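Long-range contacts in DnaD-like replication protein (Streptococcus mutans UA159, PDB 2ZC2), which probably takes part in the initiation of DNA replication and binds zinc through this helical DnaB/DnaD-family domain: residues R12-M17 / G51-N56; P37-S42 / E68-L73; S42-A47 / N56-I61. One frame throughout, in Å; residues are numbered along the deposited sequence. Where two conformers were deposited one is given.

Overall arrangement
From the N terminus the chain runs through helices 5-14, 20-32, 37-50 and 55-67 to the short helix 73-76. Contact 1 closes the longest loop, bringing the end of helix 5-14 against the turn that leads into helix 55-67. Contact 2 joins the start of helix 37-50 to the link between helices 55-67 and 73-76, on the other side of the chain's centre. Contact 3 closes the shortest loop, folding helix 55-67 back across helix 37-50, and falls within the span of contact 2, with which it shares Ser42. Contact 1 crosses both others along the sequence and touches contact 3, sharing Asn56 with it.

Contact 1: R12-M17 / G51-N56; sequences RELGRM and GKTNWN
The backbones come closest where the CA atoms of Leu14 and Thr53 lie 6.2 Å apart, the end of helix 5-14 facing the short connection that leads to helix 55-67. Each side is a helix terminus: Gly15, with positive phi, is the C' residue of a Schellman motif, Gly51 ends helix 37-50 in the same way, and Asn54 holds the N-cap position of helix 55-67. Glycine suits both turns because it has no CB to clash at positive phi.

Leu14 carries the contact with both branches of its fork. Its CG is anti to the carbonyl carbon (chi1 -72°), and CD2 reaches the backbone of the turn, 3.5 Å from Thr53 O. The other branch, CD1, meets the edge of the Trp55 ring at CE3, 4.3 Å away. Beta-branched Thr53 turns its methyl to the helix: CG2, anti to its own backbone N, packs 3.5 Å from Glu13 CB. Glu13 bends at chi2, and its OE2 is gripped side-on by NE and NH2 of Arg12 in a salt bridge along the helix.

Arg16 is extended from CG to NE, and Leu14 CD1 stands 3.8 Å above the plane of its guanidinium, displaced toward the rim. Glu22 forms a salt bridge with its NH2, while the Trp55 side chain packs on helix 20-32. In the guanidinium plane a water bridges the two segments, accepting from Arg16 NH2 at 3.2 Å and from the backbone N of Trp55 at 2.9 Å.

Contact 2: P37-S42 / E68-L73; sequences PDLVRS and EGISTL. With ZN (zinc ion), chain E.
Leu39 leaves helix 37-50 with its CB directed at residues 68-73, 3.9 Å from Leu73 N. Its CG stands anti to the backbone N (chi1 -176°), and the side chain forks there. CD1 lies 4.1 Å from Leu73 CD2 and also brushes Ile70 CG2; CD2 presses on the backbone, 3.5 Å from Ser71 C. A branched aliphatic side chain suits this buried place, since Trp65 and Val76 also pack on it. The turn it meets follows helix 55-67: Gly69 is the C' residue of a Schellman motif and Thr72 the N-cap of helix 73-76. Asp36 accepts from Leu73 N, fastening this turn to the start of helix 37-50.

Leu73 returns the packing, its CG 3.8 Å from Asp38 O and its CD2 near Ser42 OG. That hydroxyl, held between backbone N and carbonyl carbon, donates to Leu39 O at 3.0 Å. Asp38 turns its carboxylate away from the turn to a zinc ion, bound by OD1 at 2.1 Å. The same oxygen accepts a weak, bent bond from Arg41 NH1 within a salt bridge, and Asp9 takes the hydrogen bond from Arg41 NE.

Contact 3: S42-A47 / N56-I61; sequences SALREA and NYIQAI
Two alanines open the way for the isoleucines of the facing helix. Ala47 CB lies 3.5 Å from Ile58 CG1 and also meets the edge of the Tyr57 ring at CD2, 3.8 Å away. Ala43 CB, one turn earlier, packs against Ile61 CG2 at 3.9 Å and looks toward Ile58 CG2. The small methyls let the larger side chains come up to the backbone itself: Ile61 CD1 reaches 3.5 Å from Ala43 O. Glu46 CG touches the same Ile61 CD1, the two side chains crossing at about a right angle. This leaves the aliphatic part of Glu46 at the border of the apolar patch.

Both isoleucines take the same first rotamer, with CG2 anti to the backbone N and CG1 beside it (chi1 -63° in Ile58), so each offers two branches to helix 37-50. Ile58 CD1 lies alongside Leu44 CD1 at 3.5 Å, the two side chains pointing the same way. Beyond them, Phe10 of helix 5-14 packs on both Leu44 and Ile58, while Leu62 and Trp65, farther along helix 55-67, cover Ala43.

The short helical segments approach to 8.7 Å between axes, with 123° between their N-to-C directions. Such an oblique crossing of consecutive helices through alanine and branched aliphatic side chains is typical of the apolar core of a small helical bundle, here the DnaB/DnaD-family domain, to which this interface contributes.

Contact 1: R12-M17 / G51-N56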
loop_
_atom_site.group_PDB
_atom_site.type_symbol
_atom_site.label_atom_id
_atom_site.label_comp_id
_atom_site.label_asym_id
_atom_site.label_seq_id
_atom_site.Cartn_x
_atom_site.Cartn_y
_atom_site.Cartn_z
ATOM N N ARG A 12 -4.957 -7.253 8.759
ATOM C CA ARG A 12 -4.376 -8.501 9.299
ATOM C C ARG A 12 -2.899 -8.305 9.598
ATOM O O ARG A 12 -2.416 -8.727 10.638
ATOM C CB ARG A 12 -4.535 -9.634 8.296
ATOM C CG ARG A 12 -3.848 -10.956 8.682
ATOM C CD ARG A 12 -3.757 -11.920 7.469
ATOM N NE ARG A 12 -2.819 -11.401 6.487
ATOM C CZ ARG A 12 -3.150 -11.079 5.246
ATOM N NH1 ARG A 12 -4.383 -11.275 4.809
ATOM N NH2 ARG A 12 -2.242 -10.577 4.434
ATOM N N GLU A 13 -2.146 -7.684 8.673
ATOM C CA GLU A 13 -0.701 -7.533 8.909
ATOM C C GLU A 13 -0.429 -6.527 9.982
ATOM O O GLU A 13 0.561 -6.671 10.754
ATOM C CB GLU A 13 0.068 -7.107 7.642
ATOM C CG GLU A 13 0.036 -8.122 6.450
ATOM C CD GLU A 13 0.481 -9.528 6.864
ATOM O OE1 GLU A 13 1.236 -9.687 7.880
ATOM O OE2 GLU A 13 0.135 -10.453 6.122
ATOM N N LEU A 14 -1.241 -5.456 9.994
ATOM C CA LEU A 14 -1.054 -4.397 11.017
ATOM C C LEU A 14 -1.598 -4.886 12.368
ATOM O O LEU A 14 -1.281 -4.340 13.408
ATOM C CB LEU A 14 -1.679 -3.032 10.569
ATOM C CG LEU A 14 -0.934 -2.267 9.427
ATOM C CD1 LEU A 14 -1.567 -0.917 8.992
ATOM C CD2 LEU A 14 0.492 -1.972 9.818
ATOM N N GLY A 15 -2.393 -5.960 12.358
ATOM C CA GLY A 15 -3.053 -6.407 13.585
ATOM C C GLY A 15 -3.985 -5.365 14.232
ATOM O O GLY A 15 -4.049 -5.263 15.442
ATOM N N ARG A 16 -4.693 -4.589 13.430
ATOM C CA ARG A 16 -5.569 -3.560 13.974
ATOM C C ARG A 16 -6.404 -3.052 12.839
ATOM O O ARG A 16 -6.067 -3.251 11.674
ATOM C CB ARG A 16 -4.759 -2.392 14.583
ATOM C CG ARG A 16 -3.928 -1.583 13.542
ATOM C CD ARG A 16 -3.010 -0.536 14.217
ATOM N NE ARG A 16 -2.239 0.275 13.263
ATOM C CZ ARG A 16 -2.801 1.115 12.383
ATOM N NH1 ARG A 16 -4.128 1.246 12.329
ATOM N NH2 ARG A 16 -2.050 1.839 11.577
HETATM N N MSE A 17 -7.489 -2.369 13.176
HETATM C CA MSE A 17 -8.351 -1.782 12.172
HETATM C C MSE A 17 -7.704 -0.534 11.592
HETATM O O MSE A 17 -6.976 0.164 12.292
HETATM C CB MSE A 17 -9.700 -1.405 12.785
HETATM C CG MSE A 17 -10.630 -2.576 12.991
HETATM SE SE MSE A 17 -12.273 -2.047 13.883
HETATM C CE MSE A 17 -12.649 -0.337 12.976
ATOM N N GLY A 51 10.007 -7.107 7.951
ATOM C CA GLY A 51 9.726 -7.127 9.372
ATOM C C GLY A 51 9.398 -5.706 9.861
ATOM O O GLY A 51 9.548 -5.395 11.036
ATOM N N LYS A 52 8.927 -4.866 8.953
ATOM C CA LYS A 52 8.580 -3.501 9.242
ATOM C C LYS A 52 7.122 -3.199 8.925
ATOM O O LYS A 52 6.836 -2.319 8.077
ATOM C CB LYS A 52 9.491 -2.560 8.436
ATOM C CG LYS A 52 10.977 -2.919 8.527
ATOM C CD LYS A 52 11.830 -1.761 8.992
ATOM C CE LYS A 52 11.523 -1.429 10.409
ATOM N NZ LYS A 52 10.611 -0.230 10.449
ATOM N N THR A 53 6.200 -3.907 9.592
ATOM C CA THR A 53 4.815 -3.738 9.247
ATOM C C THR A 53 4.270 -2.535 10.072
ATOM O O THR A 53 3.704 -2.694 11.146
ATOM C CB THR A 53 3.969 -5.050 9.386
ATOM O OG1 THR A 53 4.680 -6.160 8.837
ATOM C CG2 THR A 53 2.665 -4.935 8.548
ATOM N N ASN A 54 4.474 -1.347 9.538
ATOM C CA ASN A 54 3.837 -0.146 10.054
ATOM C C ASN A 54 3.350 0.743 8.930
ATOM O O ASN A 54 3.939 0.734 7.836
ATOM C CB ASN A 54 4.756 0.614 11.044
ATOM C CG ASN A 54 5.957 1.256 10.400
ATOM O OD1 ASN A 54 7.102 0.840 10.653
ATOM N ND2 ASN A 54 5.742 2.378 9.702
ATOM N N TRP A 55 2.251 1.468 9.173
ATOM C CA TRP A 55 1.649 2.322 8.122
ATOM C C TRP A 55 2.629 3.150 7.342
ATOM O O TRP A 55 2.629 3.130 6.130
ATOM C CB TRP A 55 0.579 3.272 8.723
ATOM C CG TRP A 55 -0.053 4.181 7.654
ATOM C CD1 TRP A 55 0.282 5.478 7.361
ATOM C CD2 TRP A 55 -1.106 3.824 6.754
ATOM N NE1 TRP A 55 -0.527 5.955 6.372
ATOM C CE2 TRP A 55 -1.382 4.944 5.975
ATOM C CE3 TRP A 55 -1.857 2.653 6.551
ATOM C CZ2 TRP A 55 -2.379 4.935 4.965
ATOM C CZ3 TRP A 55 -2.861 2.637 5.554
ATOM C CH2 TRP A 55 -3.126 3.779 4.793
ATOM N N ASN A 56 3.428 3.959 8.049
ATOM C CA ASN A 56 4.376 4.915 7.428
ATOM C C ASN A 56 5.417 4.252 6.558
ATOM O O ASN A 56 5.756 4.745 5.469
ATOM C CB ASN A 56 5.104 5.750 8.512
ATOM C CG ASN A 56 4.124 6.653 9.308
ATOM O OD1 ASN A 56 2.939 6.680 9.041
ATOM N ND2 ASN A 56 4.647 7.407 10.259
HETATM O O HOH W 1 1.057 1.363 11.822
#

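Contact 2: P37-S42 / E68-L73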
loop_
_atom_site.group_PDB
_atom_site.type_symbol
_atom_site.label_atom_id
_atom_site.label_comp_id
_atom_site.label_asym_id
_atom_site.label_seq_id
_atom_site.Cartn_x
_atom_site.Cartn_y
_atom_site.Cartn_z
ATOM N N PRO A 37 -4.378 -1.256 -6.927
ATOM C CA PRO A 37 -4.411 -1.894 -5.581
ATOM C C PRO A 37 -3.369 -3.024 -5.408
ATOM O O PRO A 37 -2.962 -3.260 -4.283
ATOM C CB PRO A 37 -5.828 -2.458 -5.452
ATOM C CG PRO A 37 -6.526 -2.140 -6.803
ATOM C CD PRO A 37 -5.700 -1.155 -7.553
ATOM N N ASP A 38 -2.927 -3.687 -6.504
ATOM C CA ASP A 38 -1.969 -4.781 -6.341
ATOM C C ASP A 38 -0.559 -4.282 -6.163
ATOM O O ASP A 38 0.261 -4.988 -5.639
ATOM C CB ASP A 38 -2.079 -5.834 -7.435
ATOM C CG ASP A 38 -3.445 -6.502 -7.426
ATOM O OD1 ASP A 38 -3.627 -7.436 -6.625
ATOM O OD2 ASP A 38 -4.360 -6.062 -8.172
ATOM N N LEU A 39 -0.327 -3.033 -6.571
ATOM C CA LEU A 39 0.894 -2.339 -6.250
ATOM C C LEU A 39 0.946 -1.937 -4.765
ATOM O O LEU A 39 2.011 -2.075 -4.106
ATOM C CB LEU A 39 1.069 -1.106 -7.128
ATOM C CG LEU A 39 2.421 -0.404 -6.858
ATOM C CD1 LEU A 39 3.575 -1.292 -7.403
ATOM C CD2 LEU A 39 2.521 1.019 -7.402
ATOM N N VAL A 40 -0.182 -1.435 -4.258
ATOM C CA VAL A 40 -0.348 -1.189 -2.823
ATOM C C VAL A 40 -0.078 -2.457 -1.990
ATOM O O VAL A 40 0.684 -2.448 -1.010
ATOM C CB VAL A 40 -1.708 -0.531 -2.485
ATOM C CG1 VAL A 40 -1.824 -0.235 -0.983
ATOM C CG2 VAL A 40 -1.884 0.808 -3.241
ATOM N N ARG A 41 -0.732 -3.549 -2.382
ATOM C CA ARG A 41 -0.538 -4.813 -1.749
ATOM C C ARG A 41 0.943 -5.266 -1.823
ATOM O O ARG A 41 1.470 -5.834 -0.832
ATOM C CB ARG A 41 -1.482 -5.856 -2.402
ATOM C CG ARG A 41 -1.209 -7.342 -2.054
ATOM C CD ARG A 41 -2.341 -8.262 -2.658
ATOM N NE ARG A 41 -3.660 -7.963 -2.065
ATOM C CZ ARG A 41 -4.681 -7.356 -2.671
ATOM N NH1 ARG A 41 -4.599 -6.922 -3.932
ATOM N NH2 ARG A 41 -5.809 -7.189 -1.996
ATOM N N SER A 42 1.624 -5.028 -2.941
ATOM C CA SER A 42 3.037 -5.421 -2.935
ATOM C C SER A 42 3.967 -4.522 -2.095
ATOM O O SER A 42 5.008 -4.990 -1.639
ATOM C CB SER A 42 3.573 -5.607 -4.306
ATOM O OG SER A 42 3.677 -4.384 -4.903
ATOM N N GLU A 68 9.620 7.228 -9.047
ATOM C CA GLU A 68 10.169 6.581 -10.229
ATOM C C GLU A 68 9.085 6.363 -11.298
ATOM O O GLU A 68 9.296 5.625 -12.259
ATOM C CB GLU A 68 10.844 5.255 -9.853
ATOM C CG GLU A 68 11.927 5.403 -8.799
ATOM C CD GLU A 68 12.205 4.114 -8.018
ATOM O OE1 GLU A 68 11.493 3.093 -8.238
ATOM O OE2 GLU A 68 13.132 4.118 -7.173
ATOM N N GLY A 69 7.944 7.028 -11.127
ATOM C CA GLY A 69 6.870 6.974 -12.107
ATOM C C GLY A 69 6.084 5.663 -12.115
ATOM O O GLY A 69 5.238 5.459 -13.011
ATOM N N ILE A 70 6.337 4.810 -11.106
ATOM C CA ILE A 70 5.663 3.510 -10.948
ATOM C C ILE A 70 4.363 3.591 -10.138
ATOM O O ILE A 70 4.375 3.877 -8.910
ATOM C CB ILE A 70 6.569 2.424 -10.297
ATOM C CG1 ILE A 70 7.878 2.211 -11.071
ATOM C CG2 ILE A 70 5.809 1.107 -10.199
ATOM C CD1 ILE A 70 8.939 1.455 -10.244
ATOM N N SER A 71 3.254 3.293 -10.827
ATOM C CA SER A 71 1.919 3.288 -10.235
ATOM C C SER A 71 1.154 1.962 -10.498
ATOM O O SER A 71 0.075 1.748 -9.996
ATOM C CB SER A 71 1.122 4.512 -10.737
ATOM O OG SER A 71 0.875 4.384 -12.137
ATOM N N THR A 72 1.713 1.046 -11.265
ATOM C CA THR A 72 0.989 -0.192 -11.438
ATOM C C THR A 72 1.934 -1.313 -11.172
ATOM O O THR A 72 3.131 -1.165 -11.356
ATOM C CB THR A 72 0.353 -0.366 -12.868
ATOM O OG1 THR A 72 1.376 -0.660 -13.831
ATOM C CG2 THR A 72 -0.440 0.864 -13.286
ATOM N N LEU A 73 1.392 -2.454 -10.782
ATOM C CA LEU A 73 2.238 -3.617 -10.492
ATOM C C LEU A 73 3.032 -4.160 -11.706
ATOM O O LEU A 73 4.211 -4.489 -11.561
ATOM C CB LEU A 73 1.428 -4.712 -9.784
ATOM C CG LEU A 73 2.187 -5.676 -8.841
ATOM C CD1 LEU A 73 2.109 -7.073 -9.342
ATOM C CD2 LEU A 73 3.631 -5.250 -8.543
HETATM ZN ZN ZN E . -5.604 -8.217 -6.706
#

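Contact 3: S42-A47 / N56-I61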
loop_
_atom_site.group_PDB
_atom_site.type_symbol
_atom_site.label_atom_id
_atom_site.label_comp_id
_atom_site.label_asym_id
_atom_site.label_seq_id
_atom_site.Cartn_x
_atom_site.Cartn_y
_atom_site.Cartn_z
ATOM N N SER A 42 1.624 -5.028 -2.941
ATOM C CA SER A 42 3.037 -5.421 -2.935
ATOM C C SER A 42 3.967 -4.522 -2.095
ATOM O O SER A 42 5.008 -4.990 -1.639
ATOM C CB SER A 42 3.573 -5.607 -4.306
ATOM O OG SER A 42 3.677 -4.384 -4.903
ATOM N N ALA A 43 3.535 -3.287 -1.805
ATOM C CA ALA A 43 4.246 -2.451 -0.802
ATOM C C ALA A 43 4.043 -3.024 0.575
ATOM O O ALA A 43 4.984 -3.090 1.373
ATOM C CB ALA A 43 3.826 -1.020 -0.909
ATOM N N LEU A 44 2.816 -3.481 0.859
ATOM C CA LEU A 44 2.504 -4.116 2.093
ATOM C C LEU A 44 3.354 -5.427 2.212
ATOM O O LEU A 44 3.948 -5.679 3.250
ATOM C CB LEU A 44 1.011 -4.500 2.145
ATOM C CG LEU A 44 0.575 -5.341 3.370
ATOM C CD1 LEU A 44 0.788 -4.518 4.647
ATOM C CD2 LEU A 44 -0.906 -5.636 3.289
ATOM N N ARG A 45 3.336 -6.252 1.174
ATOM C CA ARG A 45 4.168 -7.467 1.122
ATOM C C ARG A 45 5.594 -7.167 1.493
ATOM O O ARG A 45 6.183 -7.878 2.275
ATOM C CB ARG A 45 4.168 -8.101 -0.285
ATOM C CG ARG A 45 4.905 -9.508 -0.336
ATOM C CD ARG A 45 4.773 -10.201 -1.717
ATOM N NE ARG A 45 5.913 -9.787 -2.530
ATOM C CZ ARG A 45 6.784 -10.603 -3.138
ATOM N NH1 ARG A 45 6.650 -11.938 -3.097
ATOM N NH2 ARG A 45 7.788 -10.066 -3.832
ATOM N N GLU A 46 6.171 -6.160 0.844
ATOM C CA GLU A 46 7.584 -5.806 1.049
ATOM C C GLU A 46 7.848 -5.333 2.508
ATOM O O GLU A 46 8.848 -5.689 3.138
ATOM C CB GLU A 46 8.000 -4.775 0.012
ATOM C CG GLU A 46 9.398 -4.343 0.156
ATOM C CD GLU A 46 10.343 -5.535 0.058
ATOM O OE1 GLU A 46 10.222 -6.333 -0.933
ATOM O OE2 GLU A 46 11.175 -5.659 1.007
ATOM N N ALA A 47 6.899 -4.601 3.082
ATOM C CA ALA A 47 7.031 -4.181 4.474
ATOM C C ALA A 47 7.018 -5.458 5.393
ATOM O O ALA A 47 7.784 -5.596 6.322
ATOM C CB ALA A 47 5.852 -3.278 4.845
ATOM N N ASN A 56 3.428 3.959 8.049
ATOM C CA ASN A 56 4.376 4.915 7.428
ATOM C C ASN A 56 5.417 4.252 6.558
ATOM O O ASN A 56 5.756 4.745 5.469
ATOM C CB ASN A 56 5.104 5.750 8.512
ATOM C CG ASN A 56 4.124 6.653 9.308
ATOM O OD1 ASN A 56 2.939 6.680 9.041
ATOM N ND2 ASN A 56 4.647 7.407 10.259
ATOM N N TYR A 57 5.955 3.144 7.043
ATOM C CA TYR A 57 6.910 2.368 6.219
ATOM C C TYR A 57 6.334 1.889 4.894
ATOM O O TYR A 57 6.957 2.027 3.829
ATOM C CB TYR A 57 7.507 1.198 7.042
ATOM C CG TYR A 57 8.698 0.492 6.401
ATOM C CD1 TYR A 57 10.017 0.851 6.697
ATOM C CD2 TYR A 57 8.502 -0.577 5.526
ATOM C CE1 TYR A 57 11.114 0.140 6.084
ATOM C CE2 TYR A 57 9.562 -1.254 4.929
ATOM C CZ TYR A 57 10.855 -0.901 5.190
ATOM O OH TYR A 57 11.881 -1.642 4.620
ATOM N N ILE A 58 5.139 1.328 4.926
ATOM C CA ILE A 58 4.422 0.954 3.686
ATOM C C ILE A 58 4.226 2.144 2.756
ATOM O O ILE A 58 4.526 2.107 1.581
ATOM C CB ILE A 58 3.020 0.335 4.083
ATOM C CG1 ILE A 58 3.236 -0.946 4.886
ATOM C CG2 ILE A 58 2.157 0.048 2.793
ATOM C CD1 ILE A 58 2.041 -1.398 5.770
ATOM N N GLN A 59 3.744 3.251 3.293
ATOM C CA GLN A 59 3.640 4.482 2.474
ATOM C C GLN A 59 4.957 4.977 1.905
ATOM O O GLN A 59 4.947 5.454 0.826
ATOM C CB GLN A 59 2.966 5.655 3.230
ATOM C CG GLN A 59 1.589 5.283 3.697
ATOM C CD GLN A 59 0.671 4.933 2.495
ATOM O OE1 GLN A 59 -0.025 3.938 2.513
ATOM N NE2 GLN A 59 0.684 5.779 1.456
ATOM N N ALA A 60 6.059 4.912 2.660
ATOM C CA ALA A 60 7.388 5.271 2.107
ATOM C C ALA A 60 7.791 4.375 0.897
ATOM O O ALA A 60 8.319 4.850 -0.139
ATOM C CB ALA A 60 8.447 5.237 3.233
ATOM N N ILE A 61 7.522 3.077 1.011
ATOM C CA ILE A 61 7.695 2.189 -0.153
ATOM C C ILE A 61 6.901 2.674 -1.350
ATOM O O ILE A 61 7.467 2.808 -2.428
ATOM C CB ILE A 61 7.445 0.653 0.154
ATOM C CG1 ILE A 61 8.354 0.142 1.241
ATOM C CG2 ILE A 61 7.597 -0.180 -1.122
ATOM C CD1 ILE A 61 7.934 -1.277 1.862
#